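Extracellular solute-binding protein family 1 (Alicyclobacillus acidocaldarius subsp. acidocaldarius, PDB 4OVJ) probably binds a solute outside the cell membrane and delivers it to an ABC transporter for uptake. Local coordinates at residues Ala140-Glu145 with Asn262-Leu267; Leu277-Thr282 with Glu288-Lys293. All coordinates share one frame; numbering follows the deposited sequence.

Interaction 1: residues Ala140-Glu145 with Asn262-Leu267; sequences AVIYDE and NYVVSL
Ile-142, on strand 128-144, drives its CD1 methyl into the first turn of helix 263-269, a sheet-to-helix packing contact within an alpha/beta domain of the periplasmic-binding-protein fold. The side chain leaves the strand toward the helix. With CG1 anti to the carbonyl carbon (chi1 -51°) and CD1 extended beyond it, the longer branch reaches the helix, while the shorter CG2 comes within 4.2 Å of Leu-267 CD1. Beta-branching suits Ile-142 to a strand, and its longer arm helps fill the gap of about 10 Å between the axes of the short strand and helix segments, which are inclined by 20°.

On the helix, Val-264 and Leu-267 receive the methyl between them. Leu-267 leans across the isoleucine at a slant, whereas Val-264 offers its CB, 4.2 Å from Ile-142 CD1, and Tyr-263 contributes its CB and carbonyl carbon, the ring leading away. Ile-142 CD1 also lies 3.9 Å from Val-264 N, against the helix backbone. Leu-277 of strand 275-278 and Thr-259 of strand 256-260, both paired with 128-144, touch Ile-142. The side-chain contacts are apolar, no hydrogen bond crosses, and the closest point is methyl against methyl, Ile-142 CD1 3.8 Å from Leu-267 CD1.

Interaction 2: residues Leu277-Thr282 with Glu288-Lys293; sequences LALPPT and EGLYIK
Leu-290 spreads its two methyls over Leu-279 and Pro-280, joining the chain that leaves strand 275-278 to the return path toward strand 293-300. This is an apolar contact between two largely irregular segments of the solute-binding-protein domain, each branch of Leu-290 having its own partner. CD1 meets the CG-CD edge of the proline ring, 3.8 Å from Pro-280 CG and 4.0 Å from Pro-280 CD; CD2 meets CD2 of Leu-279 at 4.0 Å. Leu-290 crosses both at about a right angle.

Leu-290 carries CG opposite its backbone nitrogen (chi1 -163°), which swings the fork across to the other segment, whereas Leu-279 has CG beside its nitrogen and puts forward a single methyl. Pro-280 suits its place as a compact, rigid apolar ring on an extended backbone. Tyr-190 touches both Pro-280 and Leu-290, and helix 350-365 covers the two leucines through Leu-358 and Val-365.

Two residues before Leu-290, Glu-288 has CG anti to its nitrogen (chi1 179°) but bends at the next torsion (chi2 56°), turning OE2 back to accept the Leu-290 N-H at 2.9 Å through its anti lone pair. The same oxygen forms a salt bridge with Arg-157, whose NE is held by Pro-280 O. Dispersion and burial of apolar surface thus join the segments directly, while an arginine bridges their polar groups and probably stabilises the carboxylate's charge.

From the N terminus, strand 128-144 supplies the first half of interaction 1. The chain then wanders through 116 residues, 49 of them helical, before helix 263-269 returns to close that long loop. Strand 275-278 follows soon after and opens interaction 2, a short loop closed after five intervening residues. The two contacts therefore stand in series, neither nested nor crossed. They join through the sheet, where strands 128-144 and 275-278 are antiparallel neighbours: Val-141 N lies 2.8 Å from Ala-278 O, a probable hydrogen bond, and Tyr-143 CE1 packs 3.7 Å from Leu-277 N. Interaction 1 thereby fixes a helix to this sheet, and interaction 2 the connection leading out of it to strand 293-300.

Interaction 1: residues Ala140-Glu145 with Asn262-Leu267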
loop_
_atom_site.group_PDB
_atom_site.type_symbol
_atom_site.label_atom_id
_atom_site.label_comp_id
_atom_site.label_asym_id
_atom_site.label_seq_id
_atom_site.Cartn_x
_atom_site.Cartn_y
_atom_site.Cartn_z
ATOM N N ALA A 140 4.108 5.768 -6.226
ATOM C CA ALA A 140 4.685 7.056 -6.584
ATOM C C ALA A 140 5.724 6.816 -7.664
ATOM O O ALA A 140 6.238 5.708 -7.804
ATOM C CB ALA A 140 5.359 7.672 -5.377
ATOM N N VAL A 141 6.011 7.859 -8.424
ATOM C CA VAL A 141 7.214 7.902 -9.238
ATOM C C VAL A 141 8.304 8.519 -8.383
ATOM O O VAL A 141 8.162 9.631 -7.891
ATOM C CB VAL A 141 6.998 8.727 -10.510
ATOM C CG1 VAL A 141 8.302 8.878 -11.262
ATOM C CG2 VAL A 141 5.939 8.081 -11.387
ATOM N N ILE A 142 9.364 7.750 -8.174
ATOM C CA ILE A 142 10.538 8.187 -7.431
ATOM C C ILE A 142 11.591 8.489 -8.482
ATOM O O ILE A 142 11.974 7.616 -9.267
ATOM C CB ILE A 142 11.045 7.113 -6.461
ATOM C CG1 ILE A 142 9.896 6.600 -5.581
ATOM C CG2 ILE A 142 12.175 7.679 -5.617
ATOM C CD1 ILE A 142 10.284 5.552 -4.568
ATOM N N TYR A 143 12.041 9.733 -8.532
ATOM C CA TYR A 143 12.888 10.159 -9.639
ATOM C C TYR A 143 14.088 11.006 -9.194
ATOM O O TYR A 143 14.059 11.682 -8.165
ATOM C CB TYR A 143 12.069 10.893 -10.710
ATOM C CG TYR A 143 11.523 12.236 -10.278
ATOM C CD1 TYR A 143 10.355 12.336 -9.533
ATOM C CD2 TYR A 143 12.180 13.408 -10.612
ATOM C CE1 TYR A 143 9.862 13.570 -9.130
ATOM C CE2 TYR A 143 11.697 14.639 -10.215
ATOM C CZ TYR A 143 10.534 14.712 -9.473
ATOM O OH TYR A 143 10.073 15.928 -9.055
ATOM N N ASP A 144 15.148 10.920 -9.991
ATOM C CA ASP A 144 16.341 11.737 -9.822
ATOM C C ASP A 144 15.999 13.169 -10.253
ATOM O O ASP A 144 15.798 13.454 -11.444
ATOM C CB ASP A 144 17.458 11.122 -10.673
ATOM C CG ASP A 144 18.762 11.905 -10.641
ATOM O OD1 ASP A 144 18.756 13.131 -10.459
ATOM O OD2 ASP A 144 19.810 11.280 -10.870
ATOM N N GLU A 145 15.900 14.056 -9.273
ATOM C CA GLU A 145 15.517 15.442 -9.524
ATOM C C GLU A 145 16.384 16.119 -10.565
ATOM O O GLU A 145 15.877 16.738 -11.498
ATOM C CB GLU A 145 15.640 16.257 -8.252
ATOM C CG GLU A 145 14.454 16.200 -7.353
ATOM C CD GLU A 145 14.429 17.401 -6.428
ATOM O OE1 GLU A 145 15.453 17.625 -5.739
ATOM O OE2 GLU A 145 13.403 18.121 -6.413
ATOM N N ASN A 262 6.970 4.029 0.079
ATOM C CA ASN A 262 7.779 3.622 1.232
ATOM C C ASN A 262 9.233 3.363 0.887
ATOM O O ASN A 262 10.109 3.513 1.737
ATOM C CB ASN A 262 7.184 2.369 1.911
ATOM C CG ASN A 262 7.481 1.068 1.163
ATOM O OD1 ASN A 262 6.844 0.753 0.159
ATOM N ND2 ASN A 262 8.426 0.274 1.683
ATOM N N TYR A 263 9.485 2.974 -0.361
ATOM C CA TYR A 263 10.836 2.681 -0.809
ATOM C C TYR A 263 11.742 3.902 -0.889
ATOM O O TYR A 263 12.956 3.738 -1.012
ATOM C CB TYR A 263 10.829 1.966 -2.169
ATOM C CG TYR A 263 10.483 0.506 -2.078
ATOM C CD1 TYR A 263 11.342 -0.389 -1.452
ATOM C CD2 TYR A 263 9.318 0.010 -2.638
ATOM C CE1 TYR A 263 11.041 -1.734 -1.369
ATOM C CE2 TYR A 263 9.004 -1.342 -2.555
ATOM C CZ TYR A 263 9.872 -2.203 -1.917
ATOM O OH TYR A 263 9.597 -3.546 -1.835
ATOM N N VAL A 264 11.189 5.121 -0.830
ATOM C CA VAL A 264 12.050 6.292 -0.982
ATOM C C VAL A 264 13.124 6.361 0.108
ATOM O O VAL A 264 14.235 6.804 -0.167
ATOM C CB VAL A 264 11.277 7.630 -1.089
ATOM C CG1 VAL A 264 10.626 8.000 0.223
ATOM C CG2 VAL A 264 12.210 8.754 -1.543
ATOM N N VAL A 265 12.812 5.917 1.326
ATOM C CA VAL A 265 13.798 5.988 2.408
ATOM C C VAL A 265 14.974 5.067 2.095
ATOM O O VAL A 265 16.129 5.490 2.150
ATOM C CB VAL A 265 13.183 5.631 3.778
ATOM C CG1 VAL A 265 14.270 5.395 4.822
ATOM C CG2 VAL A 265 12.228 6.732 4.210
ATOM N N SER A 266 14.672 3.819 1.747
ATOM C CA SER A 266 15.700 2.847 1.366
ATOM C C SER A 266 16.508 3.306 0.161
ATOM O O SER A 266 17.728 3.255 0.180
ATOM C CB SER A 266 15.084 1.479 1.047
ATOM O OG SER A 266 14.460 0.941 2.188
ATOM N N LEU A 267 15.823 3.734 -0.894
ATOM C CA LEU A 267 16.507 4.187 -2.101
ATOM C C LEU A 267 17.410 5.366 -1.806
ATOM O O LEU A 267 18.557 5.398 -2.231
ATOM C CB LEU A 267 15.519 4.574 -3.195
ATOM C CG LEU A 267 14.841 3.387 -3.848
ATOM C CD1 LEU A 267 13.640 3.871 -4.634
ATOM C CD2 LEU A 267 15.801 2.596 -4.744
#

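Interaction 2: residues Leu277-Thr282 with Glu288-Lys293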
loop_
_atom_site.group_PDB
_atom_site.type_symbol
_atom_site.label_atom_id
_atom_site.label_comp_id
_atom_site.label_asym_id
_atom_site.label_seq_id
_atom_site.Cartn_x
_atom_site.Cartn_y
_atom_site.Cartn_z
ATOM N N LEU A 277 9.518 12.895 -5.513
ATOM C CA LEU A 277 8.332 12.082 -5.671
ATOM C C LEU A 277 7.256 12.790 -6.476
ATOM O O LEU A 277 6.988 13.978 -6.288
ATOM C CB LEU A 277 7.782 11.723 -4.302
ATOM C CG LEU A 277 8.757 11.076 -3.319
ATOM C CD1 LEU A 277 8.118 10.879 -1.956
ATOM C CD2 LEU A 277 9.210 9.748 -3.871
ATOM N N ALA A 278 6.641 12.038 -7.373
ATOM C CA ALA A 278 5.474 12.490 -8.119
ATOM C C ALA A 278 4.380 11.458 -7.997
ATOM O O ALA A 278 4.649 10.276 -7.785
ATOM C CB ALA A 278 5.816 12.699 -9.572
ATOM N N LEU A 279 3.133 11.897 -8.134
ATOM C CA LEU A 279 2.052 10.926 -8.282
ATOM C C LEU A 279 2.205 10.217 -9.628
ATOM O O LEU A 279 2.704 10.802 -10.594
ATOM C CB LEU A 279 0.683 11.602 -8.197
ATOM C CG LEU A 279 0.373 12.236 -6.846
ATOM C CD1 LEU A 279 -0.953 12.981 -6.931
ATOM C CD2 LEU A 279 0.357 11.203 -5.723
ATOM N N PRO A 280 1.767 8.956 -9.714
ATOM C CA PRO A 280 1.950 8.223 -10.962
ATOM C C PRO A 280 1.088 8.757 -12.111
ATOM O O PRO A 280 0.089 9.458 -11.878
ATOM C CB PRO A 280 1.600 6.776 -10.610
ATOM C CG PRO A 280 1.078 6.784 -9.234
ATOM C CD PRO A 280 1.147 8.155 -8.650
ATOM N N PRO A 281 1.494 8.467 -13.352
ATOM C CA PRO A 281 0.834 9.113 -14.477
ATOM C C PRO A 281 -0.618 8.740 -14.653
ATOM O O PRO A 281 -1.052 7.684 -14.204
ATOM C CB PRO A 281 1.644 8.645 -15.684
ATOM C CG PRO A 281 2.969 8.318 -15.138
ATOM C CD PRO A 281 2.687 7.728 -13.794
ATOM N N THR A 282 -1.348 9.633 -15.305
ATOM C CA THR A 282 -2.764 9.485 -15.514
ATOM C C THR A 282 -3.108 9.020 -16.924
ATOM O O THR A 282 -2.298 9.126 -17.848
ATOM C CB THR A 282 -3.476 10.826 -15.246
ATOM O OG1 THR A 282 -2.975 11.830 -16.131
ATOM C CG2 THR A 282 -3.260 11.259 -13.820
ATOM N N GLU A 288 -9.600 7.402 -12.138
ATOM C CA GLU A 288 -8.430 7.466 -11.271
ATOM C C GLU A 288 -7.982 6.055 -10.918
ATOM O O GLU A 288 -8.769 5.253 -10.393
ATOM C CB GLU A 288 -8.721 8.273 -10.000
ATOM C CG GLU A 288 -7.547 8.377 -9.025
ATOM C CD GLU A 288 -6.291 8.967 -9.659
ATOM O OE1 GLU A 288 -6.328 10.162 -10.023
ATOM O OE2 GLU A 288 -5.260 8.250 -9.785
ATOM N N GLY A 289 -6.719 5.751 -11.213
ATOM C CA GLY A 289 -6.133 4.471 -10.851
ATOM C C GLY A 289 -5.651 4.378 -9.421
ATOM O O GLY A 289 -5.607 3.286 -8.847
ATOM N N LEU A 290 -5.251 5.508 -8.841
ATOM C CA LEU A 290 -4.544 5.470 -7.573
ATOM C C LEU A 290 -5.480 5.072 -6.440
ATOM O O LEU A 290 -6.630 5.494 -6.392
ATOM C CB LEU A 290 -3.928 6.826 -7.272
ATOM C CG LEU A 290 -2.826 6.865 -6.211
ATOM C CD1 LEU A 290 -1.602 6.055 -6.633
ATOM C CD2 LEU A 290 -2.450 8.319 -5.936
ATOM N N TYR A 291 -4.957 4.248 -5.547
ATOM C CA TYR A 291 -5.606 3.895 -4.285
ATOM C C TYR A 291 -4.549 3.954 -3.198
ATOM O O TYR A 291 -3.346 3.893 -3.467
ATOM C CB TYR A 291 -6.204 2.487 -4.332
ATOM C CG TYR A 291 -5.193 1.413 -4.677
ATOM C CD1 TYR A 291 -4.817 1.181 -5.999
ATOM C CD2 TYR A 291 -4.572 0.671 -3.681
ATOM C CE1 TYR A 291 -3.866 0.222 -6.322
ATOM C CE2 TYR A 291 -3.634 -0.296 -3.995
ATOM C CZ TYR A 291 -3.271 -0.502 -5.317
ATOM O OH TYR A 291 -2.336 -1.458 -5.627
ATOM N N ILE A 292 -5.013 4.060 -1.969
ATOM C CA ILE A 292 -4.159 3.961 -0.804
ATOM C C ILE A 292 -4.321 2.556 -0.252
ATOM O O ILE A 292 -5.428 2.113 -0.002
ATOM C CB ILE A 292 -4.548 4.990 0.281
ATOM C CG1 ILE A 292 -4.730 6.386 -0.313
ATOM C CG2 ILE A 292 -3.505 5.001 1.382
ATOM C CD1 ILE A 292 -3.534 6.919 -1.060
ATOM N N LYS A 293 -3.213 1.865 -0.048
ATOM C CA LYS A 293 -3.257 0.515 0.488
ATOM C C LYS A 293 -3.198 0.620 2.007
ATOM O O LYS A 293 -2.260 1.194 2.540
ATOM C CB LYS A 293 -2.062 -0.278 -0.020
ATOM C CG LYS A 293 -2.005 -1.722 0.448
ATOM C CD LYS A 293 -0.812 -2.429 -0.185
ATOM C CE LYS A 293 -0.460 -3.697 0.567
ATOM N NZ LYS A 293 -1.453 -4.762 0.288
#